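Local coordinates for RagB/SusD domain protein (Flavobacterium johnsoniae, PDB 5J5U), which binds chitin and, as a SusD homolog, probably captures the polysaccharide at the outer membrane during chitin utilization by the bacterium, at residues R328-L333 with E373-A378; L279-T284 with I321-K326. All blocks are in the same frame, centred on the assembly; numbering follows the deposited sequence.

Interaction 1: R328-L333 with E373-A378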
# COMPACT_ATOMS: atom_id res chain seq x y z
N ARG A 328 7.76 -7.43 -16.08
CA ARG A 328 7.45 -8.65 -15.37
C ARG A 328 8.52 -8.95 -14.32
O ARG A 328 8.22 -9.51 -13.27
CB ARG A 328 7.30 -9.80 -16.38
CG ARG A 328 7.76 -11.15 -15.91
CD ARG A 328 7.55 -12.25 -16.96
NE ARG A 328 7.84 -13.57 -16.40
CZ ARG A 328 9.03 -14.17 -16.45
NH1 ARG A 328 10.05 -13.60 -17.08
NH2 ARG A 328 9.20 -15.37 -15.89
N THR A 329 9.74 -8.46 -14.55
CA THR A 329 10.85 -8.61 -13.60
C THR A 329 11.00 -7.44 -12.61
O THR A 329 11.97 -7.37 -11.86
CB THR A 329 12.19 -8.74 -14.32
OG1 THR A 329 12.49 -7.48 -14.93
CG2 THR A 329 12.13 -9.81 -15.40
N THR A 330 10.06 -6.50 -12.63
CA THR A 330 10.12 -5.38 -11.71
C THR A 330 9.90 -5.89 -10.27
O THR A 330 9.02 -6.70 -10.02
CB THR A 330 9.09 -4.30 -12.06
OG1 THR A 330 9.26 -3.89 -13.42
CG2 THR A 330 9.24 -3.09 -11.14
N PRO A 331 10.75 -5.48 -9.33
CA PRO A 331 10.51 -5.95 -7.96
C PRO A 331 9.29 -5.29 -7.33
O PRO A 331 8.92 -4.18 -7.72
CB PRO A 331 11.79 -5.54 -7.23
CG PRO A 331 12.34 -4.40 -8.06
CD PRO A 331 12.01 -4.73 -9.47
N PHE A 332 8.68 -5.95 -6.35
CA PHE A 332 7.53 -5.37 -5.66
C PHE A 332 7.85 -5.12 -4.19
O PHE A 332 8.21 -6.04 -3.46
CB PHE A 332 6.31 -6.27 -5.78
CG PHE A 332 5.04 -5.63 -5.32
CD1 PHE A 332 4.68 -5.67 -3.97
CD2 PHE A 332 4.20 -4.99 -6.22
CE1 PHE A 332 3.49 -5.07 -3.53
CE2 PHE A 332 3.00 -4.40 -5.78
CZ PHE A 332 2.65 -4.44 -4.44
N LEU A 333 7.71 -3.86 -3.77
CA LEU A 333 7.96 -3.41 -2.40
C LEU A 333 6.71 -3.46 -1.50
O LEU A 333 5.74 -2.75 -1.76
CB LEU A 333 8.51 -1.97 -2.44
CG LEU A 333 8.83 -1.28 -1.11
CD1 LEU A 333 9.90 -2.03 -0.36
CD2 LEU A 333 9.24 0.17 -1.32
N GLU A 373 15.86 2.90 -6.48
CA GLU A 373 17.02 2.37 -7.19
C GLU A 373 16.83 0.89 -7.53
O GLU A 373 17.20 0.44 -8.61
CB GLU A 373 18.28 2.57 -6.36
CG GLU A 373 18.64 4.03 -6.15
CD GLU A 373 19.86 4.20 -5.27
OE1 GLU A 373 20.57 3.20 -5.02
OE2 GLU A 373 20.09 5.33 -4.79
N VAL A 374 16.20 0.16 -6.63
CA VAL A 374 16.05 -1.28 -6.83
C VAL A 374 15.16 -1.56 -8.05
O VAL A 374 15.20 -2.66 -8.58
CB VAL A 374 15.48 -1.96 -5.57
CG1 VAL A 374 14.06 -1.51 -5.30
CG2 VAL A 374 15.56 -3.47 -5.70
N TYR A 375 14.42 -0.55 -8.50
CA TYR A 375 13.57 -0.67 -9.68
C TYR A 375 14.38 -0.54 -10.96
O TYR A 375 13.85 -0.69 -12.06
CB TYR A 375 12.46 0.39 -9.68
CG TYR A 375 11.46 0.23 -8.58
CD1 TYR A 375 10.92 -1.01 -8.28
CD2 TYR A 375 11.07 1.32 -7.81
CE1 TYR A 375 10.00 -1.17 -7.26
CE2 TYR A 375 10.15 1.17 -6.78
CZ TYR A 375 9.62 -0.08 -6.51
OH TYR A 375 8.71 -0.24 -5.49
N GLY A 376 15.66 -0.21 -10.82
CA GLY A 376 16.50 0.01 -11.98
C GLY A 376 16.64 1.48 -12.34
O GLY A 376 17.14 1.82 -13.42
N ALA A 377 16.21 2.36 -11.43
CA ALA A 377 16.35 3.80 -11.67
C ALA A 377 17.76 4.29 -11.36
O ALA A 377 18.42 3.82 -10.43
CB ALA A 377 15.32 4.57 -10.85
N ALA A 378 18.23 5.24 -12.15
CA ALA A 378 19.53 5.84 -11.93
C ALA A 378 19.52 6.52 -10.58
O ALA A 378 18.70 7.39 -10.34
CB ALA A 378 19.86 6.83 -13.03
O HOH W 1 6.82 -1.83 -5.88

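Interaction 2: L279-T284 with I321-K326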
# COMPACT_ATOMS: atom_id res chain seq x y z
N LEU A 279 10.91 8.41 -12.00
CA LEU A 279 9.57 7.83 -12.15
C LEU A 279 8.95 8.10 -13.53
O LEU A 279 8.41 7.19 -14.15
CB LEU A 279 8.62 8.37 -11.06
CG LEU A 279 8.91 8.00 -9.61
CD1 LEU A 279 8.09 8.85 -8.64
CD2 LEU A 279 8.66 6.53 -9.37
N ALA A 280 9.02 9.35 -13.99
CA ALA A 280 8.30 9.77 -15.20
C ALA A 280 9.19 9.89 -16.45
O ALA A 280 10.33 10.35 -16.39
CB ALA A 280 7.61 11.08 -14.95
N THR A 281 8.64 9.51 -17.60
CA THR A 281 9.28 9.76 -18.86
C THR A 281 8.79 11.12 -19.38
O THR A 281 7.64 11.51 -19.13
CB THR A 281 8.94 8.69 -19.89
OG1 THR A 281 7.54 8.75 -20.19
CG2 THR A 281 9.32 7.31 -19.37
N PRO A 282 9.67 11.85 -20.09
CA PRO A 282 9.33 13.20 -20.55
C PRO A 282 8.26 13.20 -21.65
O PRO A 282 8.09 12.19 -22.32
CB PRO A 282 10.66 13.72 -21.10
CG PRO A 282 11.42 12.47 -21.50
CD PRO A 282 11.03 11.44 -20.48
N LYS A 283 7.54 14.31 -21.82
CA LYS A 283 6.64 14.45 -22.97
C LYS A 283 7.42 14.38 -24.28
O LYS A 283 8.58 14.82 -24.34
CB LYS A 283 5.87 15.77 -22.89
CG LYS A 283 5.01 15.95 -21.66
CD LYS A 283 4.73 17.43 -21.40
CE LYS A 283 4.17 18.14 -22.63
NZ LYS A 283 3.90 19.57 -22.31
N THR A 284 6.81 13.85 -25.34
CA THR A 284 7.46 13.84 -26.65
C THR A 284 6.73 14.77 -27.59
O THR A 284 7.30 15.28 -28.55
CB THR A 284 7.52 12.45 -27.28
OG1 THR A 284 6.18 11.97 -27.49
CG2 THR A 284 8.29 11.50 -26.40
N ILE A 321 5.44 6.52 -17.92
CA ILE A 321 6.03 5.81 -16.80
C ILE A 321 7.29 5.11 -17.27
O ILE A 321 7.27 4.46 -18.31
CB ILE A 321 5.05 4.81 -16.18
CG1 ILE A 321 3.85 5.55 -15.58
CG2 ILE A 321 5.76 3.94 -15.14
CD1 ILE A 321 2.66 4.66 -15.23
N GLN A 322 8.37 5.26 -16.51
CA GLN A 322 9.64 4.66 -16.89
C GLN A 322 9.46 3.16 -17.04
O GLN A 322 8.82 2.52 -16.20
CB GLN A 322 10.73 4.98 -15.86
CG GLN A 322 11.22 6.44 -15.88
CD GLN A 322 12.26 6.70 -16.97
OE1 GLN A 322 12.46 5.88 -17.87
NE2 GLN A 322 12.92 7.86 -16.90
N PRO A 323 10.00 2.62 -18.13
CA PRO A 323 9.81 1.22 -18.56
C PRO A 323 10.23 0.20 -17.51
O PRO A 323 9.59 -0.84 -17.39
CB PRO A 323 10.71 1.10 -19.80
CG PRO A 323 10.90 2.53 -20.27
CD PRO A 323 10.84 3.40 -19.06
N TYR A 324 11.28 0.48 -16.74
CA TYR A 324 11.79 -0.50 -15.77
C TYR A 324 10.78 -0.72 -14.63
O TYR A 324 10.81 -1.74 -13.92
CB TYR A 324 13.18 -0.06 -15.24
CG TYR A 324 13.30 1.42 -14.86
CD1 TYR A 324 13.86 2.34 -15.74
CD2 TYR A 324 12.91 1.88 -13.61
CE1 TYR A 324 13.98 3.68 -15.40
CE2 TYR A 324 13.04 3.22 -13.25
CZ TYR A 324 13.58 4.11 -14.15
OH TYR A 324 13.70 5.44 -13.82
N LEU A 325 9.88 0.25 -14.46
CA LEU A 325 8.82 0.14 -13.45
C LEU A 325 7.69 -0.79 -13.89
O LEU A 325 6.84 -1.14 -13.08
CB LEU A 325 8.26 1.52 -13.12
CG LEU A 325 9.27 2.55 -12.63
CD1 LEU A 325 8.67 3.96 -12.63
CD2 LEU A 325 9.76 2.15 -11.26
N LYS A 326 7.65 -1.19 -15.16
CA LYS A 326 6.47 -1.89 -15.66
C LYS A 326 6.75 -3.28 -16.21
O LYS A 326 5.94 -3.84 -16.96
CB LYS A 326 5.79 -1.05 -16.75
CG LYS A 326 5.29 0.27 -16.22
CD LYS A 326 4.51 1.02 -17.26
CE LYS A 326 5.37 1.33 -18.47
NZ LYS A 326 4.61 2.19 -19.42

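Interaction 1: R328-L333 with E373-A378
Tyr375 reaches Thr330, Pro331 and Leu333, with Pro331 O at the edge of its ring. CG of the tyrosine stands anti to the carbonyl carbon (chi1 -66°), and the ring beyond it ends nearer the other segment than the CB bond alone would suggest. There Pro331 O lies in the plane of the ring, 3.2 Å from Tyr375 CE1. Pro331 CG is 3.7 Å from Tyr375 CD1, and the two side chains cross obliquely. Pro331 CG also sits 3.4 Å from Val374 O, with Val374 CG2 a little further off, so one proline carbon touches both Val374 and Tyr375 of the 3-10 segment. Thr330 crosses the tyrosine at about a right angle and sends its methyl CG2 to within 3.9 Å of Tyr375 CD1, while its OG1 turns to Leu327 N and Tyr324 O. At the phenol end, Tyr375 OH touches Leu333 CB and shares a water with Leu333 N, which donates to that water over 3.1 Å at the start of strand 332-335. An alanine in place of Tyr375 would probably open a gap beside Pro331 and Thr330 and deprive the bridging water of its phenol partner. No direct hydrogen bond spans the two segments; apolar packing, a carbonyl at the ring edge, where the C-H rim is probably weakly positive, and one shared water join the loop after helix 357-371 to the strand that pairs with 224-226.

Interaction 2: L279-T284 with I321-K326
Leu279, Thr281 and Gln322 bury the most surface here, and the carbonyl of Leu279 is where much of the contact converges. Gln322 N donates to Leu279 O over 3.0 Å in a nearly straight bond (168° at the hydrogen), approaching 28° out of the carbonyl plane. Carbons also gather round the oxygen, among them Gln322 CG at 3.4 Å and Leu325 CD1 at 3.6 Å from Leu279 O. The CB bond of Leu279 points away from the other segment, and the side chain packs on Phe260, Leu268 and Leu372, yet Leu279 CD2 still meets Leu325 CD1 at 4.2 Å, the two leucines crossing at about a right angle. Leu279 ends the short helix 276-279, and the chain passes directly into strand 280-281, which pairs with 320-321 as a two-stranded antiparallel ribbon in this largely helical SusD-type fold; Ala280 and Ile321 form a non-hydrogen-bonded pair with diverging side chains. Beyond that pair Thr281 lays its methyl CG2 3.6 Å from Gln322 CA, and its OG1 makes a weak hydrogen bond to Gly320 N. The bend at chi2 (-81°) brings Gln322 CD close to Thr281 CG2, and Gln322 OE1 lies 3.8 Å from that methyl. The amide NE2 passes Ala280 O and bonds to Lys277 O, while Gln322 CB rests over one face of the Tyr324 ring, offset toward the rim. Tyr324 OH in turn bonds to Met278 O.

In the fold
From the N terminus, interaction 2 opens first, at 279-284 where helix 276-279 gives way to strand 280-281, and it closes at 321-326 a long excursion that contains no helix. Interaction 1 begins almost at once, at 328-333, and its loop, closed at 373-378, carries helices 337-349 and 357-371. The two loops therefore follow in series, neither nesting nor crossing. They nevertheless meet in space at Tyr324, which is touched by Thr330, Tyr375 and Ala377. Through that junction the two-stranded ribbon, the strand 332-335 and the loop leading to helix 382-391 are tied together.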